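Local coordinates for mitogen activated protein kinase, putative (Leishmania donovani, PDB 4QNY) that probably transfers phosphate from ATP to serine or threonine residues of substrate proteins, as a magnesium-dependent kinase of the mitogen-activated family, at residues A[207-212]-A[297-302]; A[137-142]-A[301-306]; A[188-193]-A[221-226]. All coordinates share one frame; numbering follows the deposited sequence.

Contact 1: residues A[207-212]-A[297-302]; sequences IDVWGI and KRRITV
Next to this contact lies the buried ion pair between the APE-motif glutamate and a late C-lobe arginine, a hallmark of protein kinases; the arginine is R299. From the loop before helix 302-306, R299 crosses the start of helix 206-219 (the kinase αF) so that its NH1 forms a salt bridge with E195, outside the two segments, while its NE bonds to V293 O. The chain leaves the backbone extended, CG anti to N (chi1 -176°), and bends only at chi3 (-55°), which turns the guanidinium in beside W210. There R299 NH2 comes within 3.7 Å of W210 CE3, but the two planes stand 61° apart, so this is a crossing and not a stack. W210 CB lies over one face of the guanidinium near its rim, and I207 N approaches at the edge, 4.0 Å from R299 NH1. The charge is buried, and the carboxylate of E195 would be expected to compensate it.

Further along, V209 packs on the loop backbone and on I300 and V302. Its CB points at the loop and its two methyls part between neighbours. V209 CG1 rests 3.3 Å from I300 O. That oxygen also takes a hydrogen bond from Q206 NE2. V209 CG1 lies 3.9 Å from I300 CG2; the rest of I300 leads off toward helix 282-291. The other methyl, V209 CG2, meets V302 CG2 at 3.8 Å.

Contact 2: residues A[137-142]-A[301-306]; sequences ALHIIH and TVLQAM
Van der Waals contacts come first. V302 points at helix 124-143 and sets its CG1 against H139, with V302 CG1 3.8 Å from H139 CB. V302 CG2 instead reaches the H142 ring at the edge, 3.6 Å from H142 ND1, with L138 CB a looser neighbour. The far nitrogen of that ring, H142 NE2, is hydrogen-bonded to D208, a bond that would restrain the rotation of the ring; L138 O sits over one face, near the rim. L303, more exposed, sends L303 CD2 to within 3.5 Å of H139 NE2, approaching the ring obliquely.

The aromatic contact belongs to M306. Its chain runs out and then bends at chi3 (-63°), which carries CE over one face of the H139 ring, toward the rim. M306 CE lies 4.2 Å from the H139 ring centroid and 25° off the normal, a CH-pi contact, while SD stays farther away and oblique. H139 is thus touched on a face by M306 and flanked by L303.

The side-chain hydrogen bonds within 301-306 are at the helix start. T301 OG1 accepts from Q304 N at 3.3 Å, and T301 N donates back to Q304 OE1 at 3.2 Å: a capping box that opens helix 302-306. The segments run nearly antiparallel (157°), axes 10.1 Å apart, the pairing of αE (124-143) with the short helix 302-306, which corresponds to αI of the kinase C-lobe.

Contact 3: residues A[188-193]-A[221-226]; sequences MRWYRA and GSRPLF
W190 carries most of this contact between 188-193, the activation-segment stretch running into the APE motif and equivalent to the kinase P+1 loop, and the loop 221-226. W190 CB starts 3.3 Å from F226 O, and CG and CD1 stay beside the same oxygen; W190 only packs there, since F226 O accepts from Q234 NE2 of helix 231-242. Chi1 of -62° puts CG beside the backbone N, and a chi2 of -12° nearly eclipses CD1 with CA, so CD2 and the six-membered ring lie on the far side from CA. There W190 CE3 packs on the pyrrolidine ring, 3.6 Å from P224 CB. Next along the rim, W190 CZ3 lies 4.2 Å from R223 NH2, the tip of a chain folded at chi2 and chi3. On the five-membered side NE1 hydrogen-bonds to G228 O. M188 SD lies over one indole face, near its rim.

The backbones are joined by water 1, which donates to W190 O at 2.6 Å and accepts from F226 N at 3.1 Å. Y191 OH, 3.6 Å from P224 CG, has its polar partner in E218. P224 thus meets the rim of the W190 ring through CB and CG and the Y191 hydroxyl through CG. Behind them, Y191 and F226 touch C214 of helix 206-219, while W190 and F226 reach helix 231-242 through Q234 and I238.

In the fold
All three contacts lie in the C-lobe and meet around helix 206-219. Along the chain the segments come in the order 137-142, 188-193, 207-212, 221-226, 297-302 and 301-306, so contacts 1 and 3 interleave, while contacts 1 and 2, centres 9 Å apart, share T301 and V302. D208, the conserved αF aspartate of kinases, also takes hydrogen bonds from the backbone N of H148 and R149 of the HRD motif, tying the helix to the catalytic loop. Contact 3 is centred 14 Å from contact 1, which it meets through W210, packed against A193 and F226, and 20 Å from contact 2. This is consistent with αF as the central scaffold of the kinase C-lobe.

Contact 1: residues A[207-212]-A[297-302]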
loop_
_atom_site.group_PDB
_atom_site.type_symbol
_atom_site.label_atom_id
_atom_site.label_comp_id
_atom_site.label_asym_id
_atom_site.label_seq_id
_atom_site.Cartn_x
_atom_site.Cartn_y
_atom_site.Cartn_z
ATOM N N ILE A 207 -7.494 -7.762 4.664
ATOM C CA ILE A 207 -7.608 -7.022 3.411
ATOM C C ILE A 207 -6.228 -6.714 2.836
ATOM O O ILE A 207 -6.083 -6.500 1.633
ATOM C CB ILE A 207 -8.397 -5.703 3.584
ATOM C CG1 ILE A 207 -7.630 -4.717 4.469
ATOM C CG2 ILE A 207 -9.785 -5.978 4.148
ATOM C CD1 ILE A 207 -8.181 -3.307 4.430
ATOM N N ASP A 208 -5.215 -6.699 3.698
ATOM C CA ASP A 208 -3.842 -6.487 3.253
ATOM C C ASP A 208 -3.277 -7.766 2.650
ATOM O O ASP A 208 -2.443 -7.721 1.746
ATOM C CB ASP A 208 -2.963 -6.010 4.411
ATOM C CG ASP A 208 -3.261 -4.578 4.816
ATOM O OD1 ASP A 208 -3.763 -3.810 3.969
ATOM O OD2 ASP A 208 -2.991 -4.221 5.982
ATOM N N VAL A 209 -3.740 -8.906 3.156
ATOM C CA VAL A 209 -3.325 -10.204 2.635
ATOM C C VAL A 209 -3.858 -10.382 1.219
ATOM O O VAL A 209 -3.179 -10.930 0.350
ATOM C CB VAL A 209 -3.818 -11.361 3.531
ATOM C CG1 VAL A 209 -3.409 -12.706 2.948
ATOM C CG2 VAL A 209 -3.279 -11.203 4.944
ATOM N N TRP A 210 -5.078 -9.900 0.997
ATOM C CA TRP A 210 -5.701 -9.942 -0.322
ATOM C C TRP A 210 -4.867 -9.168 -1.335
ATOM O O TRP A 210 -4.682 -9.609 -2.469
ATOM C CB TRP A 210 -7.124 -9.376 -0.264
ATOM C CG TRP A 210 -7.825 -9.387 -1.589
ATOM C CD1 TRP A 210 -7.838 -8.387 -2.519
ATOM C CD2 TRP A 210 -8.614 -10.452 -2.135
ATOM N NE1 TRP A 210 -8.585 -8.764 -3.609
ATOM C CE2 TRP A 210 -9.072 -10.027 -3.397
ATOM C CE3 TRP A 210 -8.977 -11.723 -1.679
ATOM C CZ2 TRP A 210 -9.875 -10.827 -4.208
ATOM C CZ3 TRP A 210 -9.775 -12.515 -2.484
ATOM C CH2 TRP A 210 -10.214 -12.064 -3.735
ATOM N N GLY A 211 -4.364 -8.013 -0.912
ATOM C CA GLY A 211 -3.523 -7.184 -1.756
ATOM C C GLY A 211 -2.234 -7.878 -2.153
ATOM O O GLY A 211 -1.765 -7.729 -3.278
ATOM N N ILE A 212 -1.663 -8.641 -1.226
ATOM C CA ILE A 212 -0.445 -9.399 -1.494
ATOM C C ILE A 212 -0.722 -10.519 -2.494
ATOM O O ILE A 212 0.099 -10.803 -3.368
ATOM C CB ILE A 212 0.148 -9.990 -0.198
ATOM C CG1 ILE A 212 0.566 -8.867 0.750
ATOM C CG2 ILE A 212 1.343 -10.881 -0.502
ATOM C CD1 ILE A 212 1.649 -7.965 0.195
ATOM N N LYS A 297 -12.151 -14.908 6.876
ATOM C CA LYS A 297 -11.975 -15.779 8.032
ATOM C C LYS A 297 -11.359 -17.119 7.635
ATOM O O LYS A 297 -10.805 -17.827 8.474
ATOM C CB LYS A 297 -13.313 -16.004 8.737
ATOM C CG LYS A 297 -13.947 -14.735 9.281
ATOM C CD LYS A 297 -15.318 -15.013 9.875
ATOM C CE LYS A 297 -15.982 -13.737 10.366
ATOM N NZ LYS A 297 -15.231 -13.111 11.490
ATOM N N ARG A 298 -11.465 -17.462 6.356
ATOM C CA ARG A 298 -10.877 -18.694 5.839
ATOM C C ARG A 298 -9.645 -18.378 4.996
ATOM O O ARG A 298 -8.944 -19.278 4.532
ATOM C CB ARG A 298 -11.905 -19.477 5.019
ATOM C CG ARG A 298 -13.071 -20.004 5.843
ATOM C CD ARG A 298 -14.307 -20.230 4.985
ATOM N NE ARG A 298 -14.200 -21.408 4.130
ATOM C CZ ARG A 298 -14.893 -22.528 4.311
ATOM N NH1 ARG A 298 -14.735 -23.551 3.482
ATOM N NH2 ARG A 298 -15.747 -22.624 5.320
ATOM N N ARG A 299 -9.393 -17.087 4.807
ATOM C CA ARG A 299 -8.218 -16.619 4.085
ATOM C C ARG A 299 -6.972 -16.774 4.951
ATOM O O ARG A 299 -7.039 -16.640 6.173
ATOM C CB ARG A 299 -8.403 -15.159 3.664
ATOM C CG ARG A 299 -7.282 -14.588 2.812
ATOM C CD ARG A 299 -7.542 -13.124 2.502
ATOM N NE ARG A 299 -8.852 -12.928 1.888
ATOM C CZ ARG A 299 -9.642 -11.887 2.126
ATOM N NH1 ARG A 299 -9.260 -10.940 2.971
ATOM N NH2 ARG A 299 -10.819 -11.794 1.520
ATOM N N ILE A 300 -5.839 -17.060 4.316
ATOM C CA ILE A 300 -4.589 -17.253 5.038
ATOM C C ILE A 300 -4.180 -15.963 5.753
ATOM O O ILE A 300 -4.407 -14.862 5.253
ATOM C CB ILE A 300 -3.456 -17.732 4.089
ATOM C CG1 ILE A 300 -2.311 -18.366 4.881
ATOM C CG2 ILE A 300 -2.956 -16.600 3.198
ATOM C CD1 ILE A 300 -1.285 -19.061 4.012
ATOM N N THR A 301 -3.611 -16.107 6.946
ATOM C CA THR A 301 -3.156 -14.954 7.711
ATOM C C THR A 301 -1.706 -14.646 7.365
ATOM O O THR A 301 -1.052 -15.422 6.670
ATOM C CB THR A 301 -3.287 -15.184 9.227
ATOM O OG1 THR A 301 -2.450 -16.278 9.622
ATOM C CG2 THR A 301 -4.730 -15.495 9.596
ATOM N N VAL A 302 -1.208 -13.512 7.847
ATOM C CA VAL A 302 0.167 -13.109 7.576
ATOM C C VAL A 302 1.159 -14.092 8.197
ATOM O O VAL A 302 2.130 -14.493 7.555
ATOM C CB VAL A 302 0.452 -11.691 8.104
ATOM C CG1 VAL A 302 1.914 -11.330 7.895
ATOM C CG2 VAL A 302 -0.454 -10.681 7.414
#

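Contact 2: residues A[137-142]-A[301-306]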
loop_
_atom_site.group_PDB
_atom_site.type_symbol
_atom_site.label_atom_id
_atom_site.label_comp_id
_atom_site.label_asym_id
_atom_site.label_seq_id
_atom_site.Cartn_x
_atom_site.Cartn_y
_atom_site.Cartn_z
ATOM N N ALA A 137 6.796 -7.280 6.617
ATOM C CA ALA A 137 6.493 -5.875 6.862
ATOM C C ALA A 137 5.066 -5.713 7.372
ATOM O O ALA A 137 4.812 -4.936 8.293
ATOM C CB ALA A 137 6.702 -5.057 5.597
ATOM N N LEU A 138 4.141 -6.455 6.772
ATOM C CA LEU A 138 2.740 -6.407 7.176
ATOM C C LEU A 138 2.542 -6.924 8.595
ATOM O O LEU A 138 1.681 -6.436 9.324
ATOM C CB LEU A 138 1.871 -7.210 6.208
ATOM C CG LEU A 138 1.575 -6.556 4.861
ATOM C CD1 LEU A 138 0.711 -7.471 4.015
ATOM C CD2 LEU A 138 0.900 -5.207 5.061
ATOM N N HIS A 139 3.339 -7.917 8.979
ATOM C CA HIS A 139 3.265 -8.476 10.324
ATOM C C HIS A 139 3.613 -7.417 11.363
ATOM O O HIS A 139 2.998 -7.347 12.426
ATOM C CB HIS A 139 4.199 -9.680 10.463
ATOM C CG HIS A 139 4.177 -10.307 11.821
ATOM N ND1 HIS A 139 5.263 -10.289 12.668
ATOM C CD2 HIS A 139 3.196 -10.969 12.481
ATOM C CE1 HIS A 139 4.955 -10.913 13.790
ATOM N NE2 HIS A 139 3.706 -11.335 13.703
ATOM N N ILE A 140 4.601 -6.591 11.038
ATOM C CA ILE A 140 5.032 -5.510 11.915
ATOM C C ILE A 140 3.967 -4.423 12.018
ATOM O O ILE A 140 3.638 -3.965 13.114
ATOM C CB ILE A 140 6.353 -4.900 11.418
ATOM C CG1 ILE A 140 7.491 -5.901 11.625
ATOM C CG2 ILE A 140 6.649 -3.593 12.140
ATOM C CD1 ILE A 140 8.630 -5.745 10.653
ATOM N N ILE A 141 3.428 -4.023 10.872
ATOM C CA ILE A 141 2.375 -3.015 10.819
ATOM C C ILE A 141 1.122 -3.481 11.561
ATOM O O ILE A 141 0.529 -2.723 12.330
ATOM C CB ILE A 141 2.008 -2.671 9.360
ATOM C CG1 ILE A 141 3.226 -2.105 8.627
ATOM C CG2 ILE A 141 0.851 -1.685 9.314
ATOM C CD1 ILE A 141 3.059 -2.035 7.123
ATOM N N HIS A 142 0.733 -4.733 11.338
ATOM C CA HIS A 142 -0.456 -5.296 11.972
ATOM C C HIS A 142 -0.275 -5.474 13.477
ATOM O O HIS A 142 -1.229 -5.339 14.244
ATOM C CB HIS A 142 -0.818 -6.639 11.333
ATOM C CG HIS A 142 -1.277 -6.528 9.913
ATOM N ND1 HIS A 142 -1.461 -7.627 9.102
ATOM C CD2 HIS A 142 -1.587 -5.447 9.159
ATOM C CE1 HIS A 142 -1.866 -7.229 7.909
ATOM N NE2 HIS A 142 -1.951 -5.910 7.917
ATOM N N THR A 301 -3.611 -16.107 6.946
ATOM C CA THR A 301 -3.156 -14.954 7.711
ATOM C C THR A 301 -1.706 -14.646 7.365
ATOM O O THR A 301 -1.052 -15.422 6.670
ATOM C CB THR A 301 -3.287 -15.184 9.227
ATOM O OG1 THR A 301 -2.450 -16.278 9.622
ATOM C CG2 THR A 301 -4.730 -15.495 9.596
ATOM N N VAL A 302 -1.208 -13.512 7.847
ATOM C CA VAL A 302 0.167 -13.109 7.576
ATOM C C VAL A 302 1.159 -14.092 8.197
ATOM O O VAL A 302 2.130 -14.493 7.555
ATOM C CB VAL A 302 0.452 -11.691 8.104
ATOM C CG1 VAL A 302 1.914 -11.330 7.895
ATOM C CG2 VAL A 302 -0.454 -10.681 7.414
ATOM N N LEU A 303 0.901 -14.481 9.442
ATOM C CA LEU A 303 1.741 -15.454 10.136
ATOM C C LEU A 303 1.789 -16.783 9.390
ATOM O O LEU A 303 2.865 -17.339 9.167
ATOM C CB LEU A 303 1.239 -15.675 11.565
ATOM C CG LEU A 303 1.577 -14.593 12.589
ATOM C CD1 LEU A 303 0.697 -14.731 13.821
ATOM C CD2 LEU A 303 3.047 -14.667 12.972
ATOM N N GLN A 304 0.621 -17.286 9.005
ATOM C CA GLN A 304 0.530 -18.547 8.278
ATOM C C GLN A 304 1.200 -18.457 6.909
ATOM O O GLN A 304 1.827 -19.411 6.451
ATOM C CB GLN A 304 -0.932 -18.965 8.117
ATOM C CG GLN A 304 -1.621 -19.367 9.410
ATOM C CD GLN A 304 -3.117 -19.544 9.232
ATOM O OE1 GLN A 304 -3.699 -19.056 8.264
ATOM N NE2 GLN A 304 -3.749 -20.244 10.168
ATOM N N ALA A 305 1.064 -17.305 6.261
ATOM C CA ALA A 305 1.657 -17.092 4.945
ATOM C C ALA A 305 3.180 -17.084 5.024
ATOM O O ALA A 305 3.859 -17.571 4.120
ATOM C CB ALA A 305 1.149 -15.795 4.338
ATOM N N MET A 306 3.711 -16.532 6.110
ATOM C CA MET A 306 5.153 -16.507 6.322
ATOM C C MET A 306 5.698 -17.902 6.606
ATOM O O MET A 306 6.871 -18.178 6.357
ATOM C CB MET A 306 5.516 -15.563 7.470
ATOM C CG MET A 306 5.294 -14.092 7.165
ATOM S SD MET A 306 5.899 -13.014 8.480
ATOM C CE MET A 306 4.853 -13.516 9.844
#

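Contact 3: residues A[188-193]-A[221-226]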
loop_
_atom_site.group_PDB
_atom_site.type_symbol
_atom_site.label_atom_id
_atom_site.label_comp_id
_atom_site.label_asym_id
_atom_site.label_seq_id
_atom_site.Cartn_x
_atom_site.Cartn_y
_atom_site.Cartn_z
ATOM N N MET A 188 -7.998 3.473 -8.614
ATOM C CA MET A 188 -7.493 2.106 -8.542
ATOM C C MET A 188 -8.228 1.297 -7.477
ATOM O O MET A 188 -7.941 1.421 -6.286
ATOM C CB MET A 188 -5.990 2.109 -8.256
ATOM C CG MET A 188 -5.354 0.730 -8.233
ATOM S SD MET A 188 -5.528 -0.137 -9.803
ATOM C CE MET A 188 -4.751 1.026 -10.922
ATOM N N ARG A 189 -9.174 0.469 -7.913
ATOM C CA ARG A 189 -9.958 -0.360 -7.000
ATOM C C ARG A 189 -9.651 -1.845 -7.189
ATOM O O ARG A 189 -10.264 -2.703 -6.554
ATOM C CB ARG A 189 -11.454 -0.115 -7.204
ATOM C CG ARG A 189 -12.017 -0.783 -8.451
ATOM C CD ARG A 189 -13.519 -0.578 -8.586
ATOM N NE ARG A 189 -13.854 0.780 -9.007
ATOM C CZ ARG A 189 -14.626 1.609 -8.313
ATOM N NH1 ARG A 189 -15.153 1.221 -7.160
ATOM N NH2 ARG A 189 -14.875 2.827 -8.776
ATOM N N TRP A 190 -8.691 -2.138 -8.060
ATOM C CA TRP A 190 -8.411 -3.508 -8.482
ATOM C C TRP A 190 -7.830 -4.391 -7.378
ATOM O O TRP A 190 -7.730 -5.606 -7.541
ATOM C CB TRP A 190 -7.452 -3.498 -9.674
ATOM C CG TRP A 190 -8.008 -2.819 -10.888
ATOM C CD1 TRP A 190 -9.301 -2.431 -11.094
ATOM C CD2 TRP A 190 -7.285 -2.444 -12.066
ATOM N NE1 TRP A 190 -9.427 -1.841 -12.328
ATOM C CE2 TRP A 190 -8.203 -1.835 -12.944
ATOM C CE3 TRP A 190 -5.949 -2.563 -12.462
ATOM C CZ2 TRP A 190 -7.829 -1.348 -14.194
ATOM C CZ3 TRP A 190 -5.580 -2.079 -13.704
ATOM C CH2 TRP A 190 -6.516 -1.479 -14.555
ATOM N N TYR A 191 -7.453 -3.785 -6.258
ATOM C CA TYR A 191 -6.780 -4.520 -5.195
ATOM C C TYR A 191 -7.590 -4.523 -3.904
ATOM O O TYR A 191 -7.085 -4.882 -2.841
ATOM C CB TYR A 191 -5.387 -3.932 -4.962
ATOM C CG TYR A 191 -4.542 -3.962 -6.213
ATOM C CD1 TYR A 191 -3.779 -5.076 -6.531
ATOM C CD2 TYR A 191 -4.528 -2.886 -7.093
ATOM C CE1 TYR A 191 -3.017 -5.116 -7.681
ATOM C CE2 TYR A 191 -3.768 -2.916 -8.247
ATOM C CZ TYR A 191 -3.014 -4.033 -8.536
ATOM O OH TYR A 191 -2.253 -4.070 -9.681
ATOM N N ARG A 192 -8.856 -4.134 -4.011
ATOM C CA ARG A 192 -9.761 -4.140 -2.870
ATOM C C ARG A 192 -10.303 -5.539 -2.593
ATOM O O ARG A 192 -10.806 -6.211 -3.492
ATOM C CB ARG A 192 -10.916 -3.165 -3.103
ATOM C CG ARG A 192 -10.496 -1.707 -3.101
ATOM C CD ARG A 192 -11.659 -0.791 -3.437
ATOM N NE ARG A 192 -11.439 0.559 -2.932
ATOM C CZ ARG A 192 -12.296 1.564 -3.080
ATOM N NH1 ARG A 192 -13.442 1.374 -3.722
ATOM N NH2 ARG A 192 -12.011 2.756 -2.577
ATOM N N ALA A 193 -10.188 -5.968 -1.339
ATOM C CA ALA A 193 -10.702 -7.261 -0.904
ATOM C C ALA A 193 -12.219 -7.329 -1.082
ATOM O O ALA A 193 -12.894 -6.301 -1.037
ATOM C CB ALA A 193 -10.317 -7.511 0.549
ATOM N N GLY A 221 3.394 -13.817 -13.292
ATOM C CA GLY A 221 3.290 -13.649 -14.730
ATOM C C GLY A 221 1.885 -13.340 -15.207
ATOM O O GLY A 221 1.274 -14.143 -15.912
ATOM N N SER A 222 1.375 -12.170 -14.830
ATOM C CA SER A 222 0.029 -11.766 -15.223
ATOM C C SER A 222 -0.233 -10.279 -15.004
ATOM O O SER A 222 0.400 -9.638 -14.166
ATOM C CB SER A 222 -1.014 -12.580 -14.454
ATOM O OG SER A 222 -2.328 -12.146 -14.763
ATOM N N ARG A 223 -1.171 -9.740 -15.775
ATOM C CA ARG A 223 -1.713 -8.408 -15.532
ATOM C C ARG A 223 -2.633 -8.477 -14.311
ATOM O O ARG A 223 -2.970 -9.578 -13.873
ATOM C CB ARG A 223 -2.461 -7.904 -16.772
ATOM C CG ARG A 223 -1.558 -7.304 -17.841
ATOM C CD ARG A 223 -1.104 -5.903 -17.457
ATOM N NE ARG A 223 -2.222 -4.963 -17.415
ATOM C CZ ARG A 223 -2.118 -3.690 -17.046
ATOM N NH1 ARG A 223 -0.944 -3.195 -16.680
ATOM N NH2 ARG A 223 -3.192 -2.911 -17.040
ATOM N N PRO A 224 -3.016 -7.316 -13.739
ATOM C CA PRO A 224 -3.946 -7.303 -12.601
ATOM C C PRO A 224 -5.155 -8.221 -12.796
ATOM O O PRO A 224 -5.880 -8.101 -13.784
ATOM C CB PRO A 224 -4.374 -5.839 -12.530
ATOM C CG PRO A 224 -3.160 -5.102 -12.972
ATOM C CD PRO A 224 -2.503 -5.963 -14.028
ATOM N N LEU A 225 -5.350 -9.133 -11.849
ATOM C CA LEU A 225 -6.336 -10.199 -11.982
ATOM C C LEU A 225 -7.776 -9.693 -11.965
ATOM O O LEU A 225 -8.629 -10.209 -12.688
ATOM C CB LEU A 225 -6.146 -11.230 -10.867
ATOM C CG LEU A 225 -4.725 -11.744 -10.626
ATOM C CD1 LEU A 225 -4.705 -12.738 -9.475
ATOM C CD2 LEU A 225 -4.149 -12.366 -11.886
ATOM N N PHE A 226 -8.045 -8.687 -11.139
ATOM C CA PHE A 226 -9.412 -8.212 -10.945
ATOM C C PHE A 226 -9.571 -6.754 -11.360
ATOM O O PHE A 226 -9.543 -5.856 -10.519
ATOM C CB PHE A 226 -9.825 -8.390 -9.483
ATOM C CG PHE A 226 -9.332 -9.670 -8.866
ATOM C CD1 PHE A 226 -9.826 -10.894 -9.287
ATOM C CD2 PHE A 226 -8.376 -9.647 -7.863
ATOM C CE1 PHE A 226 -9.374 -12.072 -8.722
ATOM C CE2 PHE A 226 -7.920 -10.822 -7.293
ATOM C CZ PHE A 226 -8.419 -12.036 -7.722
HETATM O O HOH W 1 -6.331 -7.132 -9.143
#